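Beta-mannosidase (Hypocrea lixii, PDB 4UOJ) probably hydrolyses terminal beta-D-mannose residues from the non-reducing ends of beta-mannosides, as a glycoside hydrolase of family GH2. Local coordinates at residues A[114-119]-A[126-131]; A[133-138]-A[461-466]; A[814-819]-A[856-861]. All coordinates share one frame; numbering follows the deposited sequence.

Interaction 1: residues A[114-119]-A[126-131]. With NAG (2-acetamido-2-deoxy-beta-D-glucopyranose), chain G; NAG (2-acetamido-2-deoxy-beta-D-glucopyranose), chain B; MAN (alpha-D-mannopyranose), chain C; MAN (alpha-D-mannopyranose), chain D.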
loop_
_atom_site.group_PDB
_atom_site.type_symbol
_atom_site.label_atom_id
_atom_site.label_comp_id
_atom_site.label_asym_id
_atom_site.label_seq_id
_atom_site.Cartn_x
_atom_site.Cartn_y
_atom_site.Cartn_z
ATOM N N THR A 114 22.756 0.782 -3.442
ATOM C CA THR A 114 22.753 1.683 -2.281
ATOM C C THR A 114 24.180 2.220 -1.987
ATOM O O THR A 114 24.412 3.389 -2.169
ATOM C CB THR A 114 22.128 1.015 -1.032
ATOM O OG1 THR A 114 20.721 0.957 -1.171
ATOM C CG2 THR A 114 22.409 1.804 0.218
ATOM N N TYR A 115 25.096 1.355 -1.537
ATOM C CA TYR A 115 26.499 1.703 -1.291
ATOM C C TYR A 115 27.154 1.896 -2.635
ATOM O O TYR A 115 27.236 0.958 -3.423
ATOM C CB TYR A 115 27.238 0.615 -0.509
ATOM C CG TYR A 115 26.726 0.321 0.876
ATOM C CD1 TYR A 115 26.956 1.193 1.927
ATOM C CD2 TYR A 115 26.067 -0.859 1.155
ATOM C CE1 TYR A 115 26.508 0.915 3.215
ATOM C CE2 TYR A 115 25.613 -1.149 2.437
ATOM C CZ TYR A 115 25.838 -0.260 3.474
ATOM O OH TYR A 115 25.397 -0.546 4.758
ATOM N N ALA A 116 27.594 3.125 -2.907
ATOM C CA ALA A 116 28.242 3.452 -4.173
ATOM C C ALA A 116 29.510 4.290 -4.013
ATOM O O ALA A 116 29.697 4.926 -2.984
ATOM C CB ALA A 116 27.256 4.148 -5.090
ATOM N N THR A 117 30.376 4.250 -5.037
ATOM C CA THR A 117 31.571 5.076 -5.157
ATOM C C THR A 117 31.391 5.886 -6.442
ATOM O O THR A 117 31.413 5.323 -7.521
ATOM C CB THR A 117 32.848 4.215 -5.150
ATOM O OG1 THR A 117 32.903 3.477 -3.934
ATOM C CG2 THR A 117 34.112 5.045 -5.279
ATOM N N VAL A 118 31.179 7.201 -6.311
ATOM C CA VAL A 118 30.952 8.096 -7.451
ATOM C C VAL A 118 32.267 8.730 -7.901
ATOM O O VAL A 118 32.898 9.458 -7.137
ATOM C CB VAL A 118 29.864 9.165 -7.169
ATOM C CG1 VAL A 118 29.577 10.004 -8.409
ATOM C CG2 VAL A 118 28.570 8.516 -6.666
ATOM N N LYS A 119 32.670 8.435 -9.137
ATOM C CA LYS A 119 33.880 8.987 -9.737
ATOM C C LYS A 119 33.546 9.901 -10.906
ATOM O O LYS A 119 32.743 9.541 -11.766
ATOM C CB LYS A 119 34.843 7.888 -10.202
ATOM C CG LYS A 119 35.655 7.225 -9.100
ATOM C CD LYS A 119 36.597 6.185 -9.684
ATOM C CE LYS A 119 37.391 5.435 -8.634
ATOM N NZ LYS A 119 38.523 4.673 -9.235
ATOM N N GLY A 126 32.214 11.212 -4.139
ATOM C CA GLY A 126 31.217 10.836 -3.164
ATOM C C GLY A 126 31.159 9.370 -2.860
ATOM O O GLY A 126 31.470 8.564 -3.686
ATOM N N THR A 127 30.732 9.033 -1.662
ATOM C CA THR A 127 30.464 7.641 -1.289
ATOM C C THR A 127 29.062 7.456 -0.638
ATOM O O THR A 127 28.954 7.236 0.561
ATOM C CB THR A 127 31.592 7.030 -0.457
ATOM O OG1 THR A 127 31.772 7.796 0.726
ATOM C CG2 THR A 127 32.893 6.904 -1.265
ATOM N N PRO A 128 27.980 7.525 -1.440
ATOM C CA PRO A 128 26.645 7.386 -0.874
ATOM C C PRO A 128 26.324 6.020 -0.247
ATOM O O PRO A 128 26.777 4.989 -0.723
ATOM C CB PRO A 128 25.730 7.706 -2.061
ATOM C CG PRO A 128 26.516 7.393 -3.254
ATOM C CD PRO A 128 27.925 7.745 -2.904
ATOM N N ASP A 129 25.510 6.033 0.813
ATOM C CA ASP A 129 25.099 4.826 1.541
ATOM C C ASP A 129 23.606 4.846 2.004
ATOM O O ASP A 129 23.275 4.341 3.089
ATOM C CB ASP A 129 26.035 4.607 2.733
ATOM C CG ASP A 129 26.032 5.749 3.744
ATOM O OD1 ASP A 129 25.527 6.847 3.401
ATOM O OD2 ASP A 129 26.558 5.539 4.866
ATOM N N ASN A 130 22.729 5.434 1.181
ATOM C CA ASN A 130 21.281 5.485 1.454
ATOM C C ASN A 130 20.491 5.544 0.163
ATOM O O ASN A 130 20.665 6.462 -0.631
ATOM C CB ASN A 130 20.910 6.667 2.356
ATOM C CG ASN A 130 19.576 6.510 3.062
ATOM O OD1 ASN A 130 18.579 6.066 2.494
ATOM N ND2 ASN A 130 19.525 6.906 4.311
ATOM N N GLN A 131 19.626 4.556 -0.038
ATOM C CA GLN A 131 18.750 4.433 -1.194
ATOM C C GLN A 131 17.728 5.571 -1.241
ATOM O O GLN A 131 17.323 6.005 -2.331
ATOM C CB GLN A 131 18.016 3.076 -1.114
ATOM C CG GLN A 131 17.144 2.749 -2.332
ATOM C CD GLN A 131 16.430 1.415 -2.279
ATOM O OE1 GLN A 131 16.664 0.563 -1.421
ATOM N NE2 GLN A 131 15.537 1.220 -3.231
HETATM C C1 NAG G . 32.535 -2.276 -4.313
HETATM C C2 NAG G . 34.031 -1.891 -4.370
HETATM C C3 NAG G . 34.477 -1.217 -3.083
HETATM C C4 NAG G . 33.517 -0.076 -2.715
HETATM C C5 NAG G . 32.045 -0.516 -2.808
HETATM C C6 NAG G . 31.025 0.605 -2.617
HETATM C C7 NAG G . 35.367 -3.341 -5.852
HETATM C C8 NAG G . 36.141 -4.624 -5.953
HETATM N N2 NAG G . 34.852 -3.063 -4.635
HETATM O O3 NAG G . 35.781 -0.694 -3.300
HETATM O O4 NAG G . 33.820 0.308 -1.398
HETATM O O5 NAG G . 31.774 -1.095 -4.085
HETATM O O6 NAG G . 31.009 1.552 -3.680
HETATM O O7 NAG G . 35.219 -2.593 -6.817
HETATM C C1 NAG B . 33.944 1.716 -1.362
HETATM C C2 NAG B . 33.823 2.165 0.083
HETATM C C3 NAG B . 34.144 3.651 0.170
HETATM C C4 NAG B . 35.469 3.955 -0.491
HETATM C C5 NAG B . 35.475 3.424 -1.902
HETATM C C6 NAG B . 36.821 3.652 -2.552
HETATM C C7 NAG B . 32.239 0.959 1.397
HETATM C C8 NAG B . 30.838 0.896 1.872
HETATM N N2 NAG B . 32.505 1.948 0.588
HETATM O O3 NAG B . 34.187 4.062 1.520
HETATM O O4 NAG B . 35.555 5.340 -0.632
HETATM O O5 NAG B . 35.251 2.035 -1.790
HETATM O O6 NAG B . 37.639 2.717 -1.892
HETATM O O7 NAG B . 33.048 0.143 1.747
HETATM C C1 MAN C . 30.847 2.851 8.334
HETATM C C2 MAN C . 29.483 2.537 8.948
HETATM C C3 MAN C . 28.450 2.342 7.838
HETATM C C4 MAN C . 28.423 3.539 6.867
HETATM C C5 MAN C . 29.829 3.886 6.361
HETATM C C6 MAN C . 29.867 5.211 5.611
HETATM O O2 MAN C . 29.082 3.615 9.801
HETATM O O3 MAN C . 27.178 2.187 8.444
HETATM O O4 MAN C . 27.582 3.261 5.757
HETATM O O5 MAN C . 30.744 3.999 7.455
HETATM O O6 MAN C . 31.127 5.415 4.977
HETATM C C1 MAN D . 38.283 9.712 -0.851
HETATM C C2 MAN D . 39.245 10.896 -0.797
HETATM C C3 MAN D . 38.637 12.057 -0.010
HETATM C C4 MAN D . 37.246 12.441 -0.541
HETATM C C5 MAN D . 36.345 11.194 -0.592
HETATM C C6 MAN D . 35.001 11.452 -1.263
HETATM O O2 MAN D . 39.454 11.340 -2.134
HETATM O O3 MAN D . 39.480 13.194 -0.098
HETATM O O4 MAN D . 36.658 13.465 0.272
HETATM O O5 MAN D . 36.983 10.128 -1.301
HETATM O O6 MAN D . 34.132 10.385 -0.920
HETATM O O HOH W 1 23.142 5.693 -1.713
#
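Ala116 N donates to Pro128 O over 3.0 Å with an N-H...O angle of 164°, and Val118 N reaches Gly126 O at the same length and 169°. Between these two rungs Thr127 CA lies 3.3 Å from Ala116 O in a CA-H...O contact, and Tyr115 CA makes another to Pro128 O, so that carbonyl receives both an N-H and a C-H. Side chains add apolar packing: the Pro128 ring sets CG against Ala116 CB at 3.8 Å, while its CD meets Val118 CG2, the methyl anti to the carbonyl carbon.

The chains run antiparallel, Val118 and Gly126 forming a hydrogen-bonded pair where the edge hairpin 116-120/123-126 of the galactose-binding-like domain's six-stranded sheet gives way to loop. Beyond Pro128 direct pairing ends, and a water accepts from Asn130 N and can donate to Thr114 O.

The Tyr115 ring takes Asp129 CB obliquely against CD1 (3.6 Å), the ring and carboxylate planes being 56° apart. O4 of the chain C mannose lies at the ring edge, in its plane, and donates to Asp129 OD2 at 2.7 Å. Two residues along, within strand 116-120, Thr117 OG1 donates to O6 of the chain G N-acetylglucosamine over 2.7 Å. Farther out, helix 159-168 packs against Tyr115, strand 152-156 against Ala116, and Trp135 and Tyr137 against Pro128.

Interaction 2: residues A[133-138]-A[461-466]. With MAN (alpha-D-mannopyranose), chain F.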
loop_
_atom_site.group_PDB
_atom_site.type_symbol
_atom_site.label_atom_id
_atom_site.label_comp_id
_atom_site.label_asym_id
_atom_site.label_seq_id
_atom_site.Cartn_x
_atom_site.Cartn_y
_atom_site.Cartn_z
ATOM N N ARG A 133 17.904 8.749 -0.059
ATOM C CA ARG A 133 18.412 10.123 -0.035
ATOM C C ARG A 133 18.779 10.655 -1.408
ATOM O O ARG A 133 19.199 9.902 -2.302
ATOM C CB ARG A 133 19.618 10.243 0.914
ATOM C CG ARG A 133 19.205 10.253 2.388
ATOM C CD ARG A 133 20.371 10.273 3.351
ATOM N NE ARG A 133 21.012 11.576 3.393
ATOM C CZ ARG A 133 22.098 11.857 4.106
ATOM N NH1 ARG A 133 22.668 10.932 4.861
ATOM N NH2 ARG A 133 22.616 13.071 4.068
ATOM N N GLN A 134 18.636 11.975 -1.553
ATOM C CA GLN A 134 19.075 12.703 -2.733
ATOM C C GLN A 134 20.518 13.124 -2.455
ATOM O O GLN A 134 20.782 13.788 -1.449
ATOM C CB GLN A 134 18.178 13.922 -2.982
ATOM C CG GLN A 134 18.542 14.753 -4.205
ATOM C CD GLN A 134 17.715 16.018 -4.293
ATOM O OE1 GLN A 134 17.633 16.802 -3.344
ATOM N NE2 GLN A 134 17.104 16.247 -5.450
ATOM N N TRP A 135 21.443 12.694 -3.316
ATOM C CA TRP A 135 22.847 13.019 -3.174
ATOM C C TRP A 135 23.271 14.055 -4.222
ATOM O O TRP A 135 22.846 13.985 -5.373
ATOM C CB TRP A 135 23.714 11.755 -3.251
ATOM C CG TRP A 135 23.367 10.696 -2.238
ATOM C CD1 TRP A 135 22.671 9.557 -2.463
ATOM C CD2 TRP A 135 23.751 10.665 -0.854
ATOM N NE1 TRP A 135 22.583 8.820 -1.312
ATOM C CE2 TRP A 135 23.228 9.486 -0.305
ATOM C CE3 TRP A 135 24.507 11.517 -0.029
ATOM C CZ2 TRP A 135 23.426 9.137 1.037
ATOM C CZ3 TRP A 135 24.696 11.168 1.300
ATOM C CH2 TRP A 135 24.167 9.991 1.815
ATOM N N PHE A 136 24.096 15.024 -3.798
ATOM C CA PHE A 136 24.614 16.095 -4.655
ATOM C C PHE A 136 26.076 16.392 -4.339
ATOM O O PHE A 136 26.440 16.565 -3.174
ATOM C CB PHE A 136 23.745 17.357 -4.593
ATOM C CG PHE A 136 23.417 17.858 -3.201
ATOM C CD1 PHE A 136 22.283 17.417 -2.534
ATOM C CD2 PHE A 136 24.217 18.799 -2.579
ATOM C CE1 PHE A 136 21.975 17.878 -1.271
ATOM C CE2 PHE A 136 23.905 19.271 -1.307
ATOM C CZ PHE A 136 22.788 18.812 -0.660
ATOM N N TYR A 137 26.921 16.394 -5.385
ATOM C CA TYR A 137 28.364 16.610 -5.252
ATOM C C TYR A 137 28.876 17.679 -6.206
ATOM O O TYR A 137 28.523 17.667 -7.381
ATOM C CB TYR A 137 29.133 15.294 -5.469
ATOM C CG TYR A 137 28.612 14.128 -4.655
ATOM C CD1 TYR A 137 28.821 14.063 -3.280
ATOM C CD2 TYR A 137 27.901 13.090 -5.258
ATOM C CE1 TYR A 137 28.335 13.005 -2.522
ATOM C CE2 TYR A 137 27.405 12.024 -4.505
ATOM C CZ TYR A 137 27.634 11.984 -3.138
ATOM O OH TYR A 137 27.145 10.953 -2.372
ATOM N N ASP A 138 29.716 18.593 -5.692
ATOM C CA ASP A 138 30.384 19.635 -6.487
ATOM C C ASP A 138 31.580 18.995 -7.177
ATOM O O ASP A 138 32.508 18.553 -6.509
ATOM C CB ASP A 138 30.838 20.819 -5.607
ATOM C CG ASP A 138 31.134 22.106 -6.385
ATOM O OD1 ASP A 138 31.606 22.011 -7.543
ATOM O OD2 ASP A 138 30.898 23.203 -5.829
ATOM N N LYS A 461 22.168 7.280 12.908
ATOM C CA LYS A 461 21.119 8.252 13.210
ATOM C C LYS A 461 21.210 9.438 12.255
ATOM O O LYS A 461 20.195 9.845 11.703
ATOM C CB LYS A 461 21.176 8.685 14.681
ATOM C CG LYS A 461 20.095 9.685 15.091
ATOM C CD LYS A 461 20.557 10.546 16.265
ATOM C CE LYS A 461 20.052 10.010 17.582
ATOM N NZ LYS A 461 21.061 10.158 18.657
ATOM N N ALA A 462 22.426 9.941 12.018
ATOM C CA ALA A 462 22.665 11.071 11.112
ATOM C C ALA A 462 22.210 10.751 9.687
ATOM O O ALA A 462 21.597 11.602 9.052
ATOM C CB ALA A 462 24.135 11.466 11.137
ATOM N N ASN A 463 22.494 9.512 9.216
ATOM C CA ASN A 463 22.118 9.005 7.884
ATOM C C ASN A 463 20.593 8.893 7.771
ATOM O O ASN A 463 20.022 9.308 6.767
ATOM C CB ASN A 463 22.789 7.650 7.614
ATOM C CG ASN A 463 22.756 7.205 6.165
ATOM O OD1 ASN A 463 22.370 7.946 5.270
ATOM N ND2 ASN A 463 23.213 5.982 5.913
ATOM N N VAL A 464 19.951 8.377 8.830
ATOM C CA VAL A 464 18.510 8.273 8.935
ATOM C C VAL A 464 17.904 9.680 8.894
ATOM O O VAL A 464 16.951 9.896 8.150
ATOM C CB VAL A 464 18.078 7.455 10.185
ATOM C CG1 VAL A 464 16.583 7.603 10.485
ATOM C CG2 VAL A 464 18.439 5.975 10.027
ATOM N N VAL A 465 18.478 10.646 9.658
ATOM C CA VAL A 465 17.998 12.045 9.696
ATOM C C VAL A 465 17.964 12.636 8.286
ATOM O O VAL A 465 16.985 13.249 7.916
ATOM C CB VAL A 465 18.741 12.943 10.741
ATOM C CG1 VAL A 465 18.379 14.421 10.598
ATOM C CG2 VAL A 465 18.440 12.488 12.168
ATOM N N GLY A 466 19.002 12.395 7.496
ATOM C CA GLY A 466 19.067 12.884 6.121
ATOM C C GLY A 466 17.939 12.358 5.264
ATOM O O GLY A 466 17.313 13.104 4.519
HETATM C C1 MAN F . 21.392 19.250 5.542
HETATM C C2 MAN F . 21.657 18.596 4.181
HETATM C C3 MAN F . 20.438 17.778 3.729
HETATM C C4 MAN F . 20.003 16.788 4.816
HETATM C C5 MAN F . 19.857 17.508 6.170
HETATM C C6 MAN F . 19.652 16.561 7.337
HETATM O O2 MAN F . 22.794 17.756 4.287
HETATM O O3 MAN F . 20.669 17.109 2.475
HETATM O O4 MAN F . 18.732 16.251 4.446
HETATM O O5 MAN F . 21.023 18.253 6.493
HETATM O O6 MAN F . 19.265 17.288 8.501
HETATM O O HOH W 2 19.199 14.128 2.791
#
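Asn463 OD1 takes an N-H from Arg133 NH1 at 3.0 Å and a second from Asn130 ND2, so two donors grip one amide oxygen on helix 458-475. The first bond is moderately straight (154° at the hydrogen) and lies almost in the guanidinium plane, whereas the donor sits 26° out of the Asn463 carbonyl plane. The Asn463 amide is fixed at its other end too, through ND2 to Asp129 O.

Arg133 reaches the helix by a bend in its chain at chi3 (74°), which lays the guanidinium over the helix surface. One face rests on Gly466 CA, 3.6 Å above the plane, and the opposite face meets Trp135 CH2 at 3.5 Å, both lying toward the rim. A CB modelled on Gly466 would fall 2.3 Å from Arg133 CZ, so the close approach depends on the missing side chain.

Water extends the contact: it accepts from Arg133 NE (3.2 Å), donates to Gly466 O (2.8 Å), and lies 2.7 Å from O4 of the chain F mannose. A leucine in place of Arg133 would probably leave Asn463 OD1 with one donor fewer and the water without its N-H. The contact thus joins the galactose-binding-like domain to a helix more than 300 residues further along the chain. Arg133 bonds here to a neutral amide oxygen and a water, and Glu467 of the same helix also touches its side chain, so its charge is probably partly balanced nearby.

Interaction 3: residues A[814-819]-A[856-861]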
loop_
_atom_site.group_PDB
_atom_site.type_symbol
_atom_site.label_atom_id
_atom_site.label_comp_id
_atom_site.label_asym_id
_atom_site.label_seq_id
_atom_site.Cartn_x
_atom_site.Cartn_y
_atom_site.Cartn_z
ATOM N N ILE A 814 -36.215 -25.055 7.714
ATOM C CA ILE A 814 -35.486 -25.465 6.515
ATOM C C ILE A 814 -35.518 -27.013 6.433
ATOM O O ILE A 814 -34.962 -27.680 7.293
ATOM C CB ILE A 814 -34.026 -24.921 6.504
ATOM C CG1 ILE A 814 -33.985 -23.387 6.539
ATOM C CG2 ILE A 814 -33.254 -25.444 5.293
ATOM C CD1 ILE A 814 -32.771 -22.825 7.249
ATOM N N PRO A 815 -36.132 -27.579 5.414
ATOM C CA PRO A 815 -36.189 -29.039 5.327
ATOM C C PRO A 815 -34.843 -29.687 5.232
ATOM O O PRO A 815 -34.616 -30.658 5.907
ATOM C CB PRO A 815 -36.941 -29.290 4.032
ATOM C CG PRO A 815 -37.711 -28.061 3.786
ATOM C CD PRO A 815 -36.933 -26.928 4.372
ATOM N N ASP A 816 -33.966 -29.156 4.395
ATOM C CA ASP A 816 -32.604 -29.651 4.308
ATOM C C ASP A 816 -31.624 -28.523 4.274
ATOM O O ASP A 816 -31.576 -27.807 3.321
ATOM C CB ASP A 816 -32.442 -30.482 3.036
ATOM C CG ASP A 816 -31.177 -31.296 3.015
ATOM O OD1 ASP A 816 -30.425 -31.315 3.998
ATOM O OD2 ASP A 816 -30.951 -31.947 1.989
ATOM N N THR A 817 -30.787 -28.415 5.280
ATOM C CA THR A 817 -29.818 -27.357 5.319
ATOM C C THR A 817 -28.769 -27.442 4.239
ATOM O O THR A 817 -28.169 -26.448 3.891
ATOM C CB THR A 817 -29.171 -27.213 6.689
ATOM O OG1 THR A 817 -28.619 -28.448 7.095
ATOM C CG2 THR A 817 -30.177 -26.783 7.690
ATOM N N SER A 818 -28.518 -28.631 3.733
ATOM C CA SER A 818 -27.543 -28.853 2.648
ATOM C C SER A 818 -28.171 -28.676 1.232
ATOM O O SER A 818 -27.519 -28.883 0.220
ATOM C CB SER A 818 -26.850 -30.202 2.824
ATOM O OG SER A 818 -27.785 -31.229 2.674
ATOM N N ASP A 819 -29.435 -28.259 1.195
ATOM C CA ASP A 819 -30.209 -27.990 -0.021
ATOM C C ASP A 819 -30.994 -26.679 0.219
ATOM O O ASP A 819 -32.215 -26.621 0.051
ATOM C CB ASP A 819 -31.149 -29.177 -0.304
ATOM C CG ASP A 819 -31.825 -29.173 -1.673
ATOM O OD1 ASP A 819 -31.373 -28.442 -2.583
ATOM O OD2 ASP A 819 -32.822 -29.915 -1.824
ATOM N N GLN A 856 -20.482 -28.831 2.011
ATOM C CA GLN A 856 -21.687 -29.589 2.342
ATOM C C GLN A 856 -22.914 -29.303 1.489
ATOM O O GLN A 856 -23.863 -30.044 1.515
ATOM C CB GLN A 856 -22.015 -29.425 3.814
ATOM C CG GLN A 856 -20.896 -29.922 4.677
ATOM C CD GLN A 856 -21.003 -29.461 6.099
ATOM O OE1 GLN A 856 -21.372 -28.330 6.386
ATOM N NE2 GLN A 856 -20.664 -30.338 7.001
ATOM N N ALA A 857 -22.874 -28.238 0.722
ATOM C CA ALA A 857 -23.997 -27.848 -0.138
ATOM C C ALA A 857 -24.205 -28.844 -1.271
ATOM O O ALA A 857 -23.281 -29.124 -2.036
ATOM C CB ALA A 857 -23.770 -26.461 -0.700
ATOM N N LYS A 858 -25.422 -29.372 -1.370
ATOM C CA LYS A 858 -25.807 -30.373 -2.370
ATOM C C LYS A 858 -26.035 -29.709 -3.753
ATOM O O LYS A 858 -27.120 -29.783 -4.328
ATOM C CB LYS A 858 -27.041 -31.158 -1.861
ATOM C CG LYS A 858 -27.248 -32.547 -2.438
ATOM C CD LYS A 858 -28.433 -33.277 -1.777
ATOM C CE LYS A 858 -29.817 -32.735 -2.152
ATOM N NZ LYS A 858 -30.908 -33.743 -1.951
ATOM N N VAL A 859 -25.002 -29.082 -4.282
ATOM C CA VAL A 859 -25.075 -28.472 -5.592
ATOM C C VAL A 859 -25.158 -29.459 -6.735
ATOM O O VAL A 859 -24.637 -30.550 -6.687
ATOM C CB VAL A 859 -23.935 -27.471 -5.878
ATOM C CG1 VAL A 859 -24.047 -26.269 -4.981
ATOM C CG2 VAL A 859 -22.558 -28.073 -5.764
ATOM N N SER A 860 -25.844 -29.045 -7.768
ATOM C CA SER A 860 -25.978 -29.817 -8.972
ATOM C C SER A 860 -25.577 -28.911 -10.102
ATOM O O SER A 860 -25.387 -27.740 -9.905
ATOM C CB SER A 860 -27.401 -30.319 -9.166
ATOM O OG SER A 860 -28.326 -29.498 -8.516
ATOM N N ASP A 861 -25.420 -29.465 -11.279
ATOM C CA ASP A 861 -24.988 -28.703 -12.406
ATOM C C ASP A 861 -26.007 -27.610 -12.640
ATOM O O ASP A 861 -27.163 -27.883 -12.898
ATOM C CB ASP A 861 -24.924 -29.664 -13.590
ATOM C CG ASP A 861 -24.264 -29.073 -14.826
ATOM O OD1 ASP A 861 -24.034 -27.876 -14.901
ATOM O OD2 ASP A 861 -24.021 -29.819 -15.764
#
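Ser818 O accepts the backbone N-H of Lys858 at 2.7 Å, with 165° at the hydrogen and a C=O...N angle of 160°, so the donor comes in nearly end-on to the carbonyl. This is the tight part of the contact. Lys858 CB also closes to 3.1 Å from the same oxygen, and Ser818 CB approaches Gln856 O at 3.3 Å. The backbones are nearest here, Ser818 CA standing 4.6 Å from Ala857 CA.

Local bonds within each loop accompany this approach. Ser818 OG sits between its own N and carbonyl carbon, from where it donates to Asp816 OD1 at 3.0 Å, meeting that oxygen from above the carboxylate plane; Ser818 N adds a weak bond to the same OD1. On the other side Lys858 is the centre of an inverse gamma turn, closed by a weak bond from Val859 N to Ala857 O.

Away from this point the contact loosens into charged side chains at the surface. With CG anti to the backbone N (chi1 -156°) and a bend at chi3, the Lys858 chain crosses Asp819 obliquely, CE coming no nearer than 4.1 Å to Asp819 CG. NZ lies 4.3 Å from Asp816 OD2 and equally far from Asp819 OD2, beyond salt-bridge range for both. Asp819 OD1 is engaged by Leu776 N, which ties that carboxylate back into its own domain.

A loop of the mannosidase Ig/CBM-like domain, between strands 799-807 and 821-830, thus meets the chain that leads from strand 841-849 into strand 864-869 of the Ig-fold domain. Between these two segments one directional backbone bond carries the contact, with the lysine near two carboxylates probably contributing only a diffuse electrostatic attraction.

In the fold
Interactions 1 and 2 lie with their centres 10 Å apart and touch each other, Asn130 O of the first meeting Trp135 NE1 of the second in a probable hydrogen bond. Interaction 1 is a buried contact inside one domain, built from strand-like backbone pairing and apolar packing; interaction 2 is a surface contact that ties the same domain to helix 458-475 through side-chain bonds and water. Bound sugars border both. Interaction 3, about 65 Å from either between centres and on the opposite side of the chain's centre, is likewise superficial and interdomain, but it joins two loops through one backbone bond and opposite charges beyond salt-bridge distance.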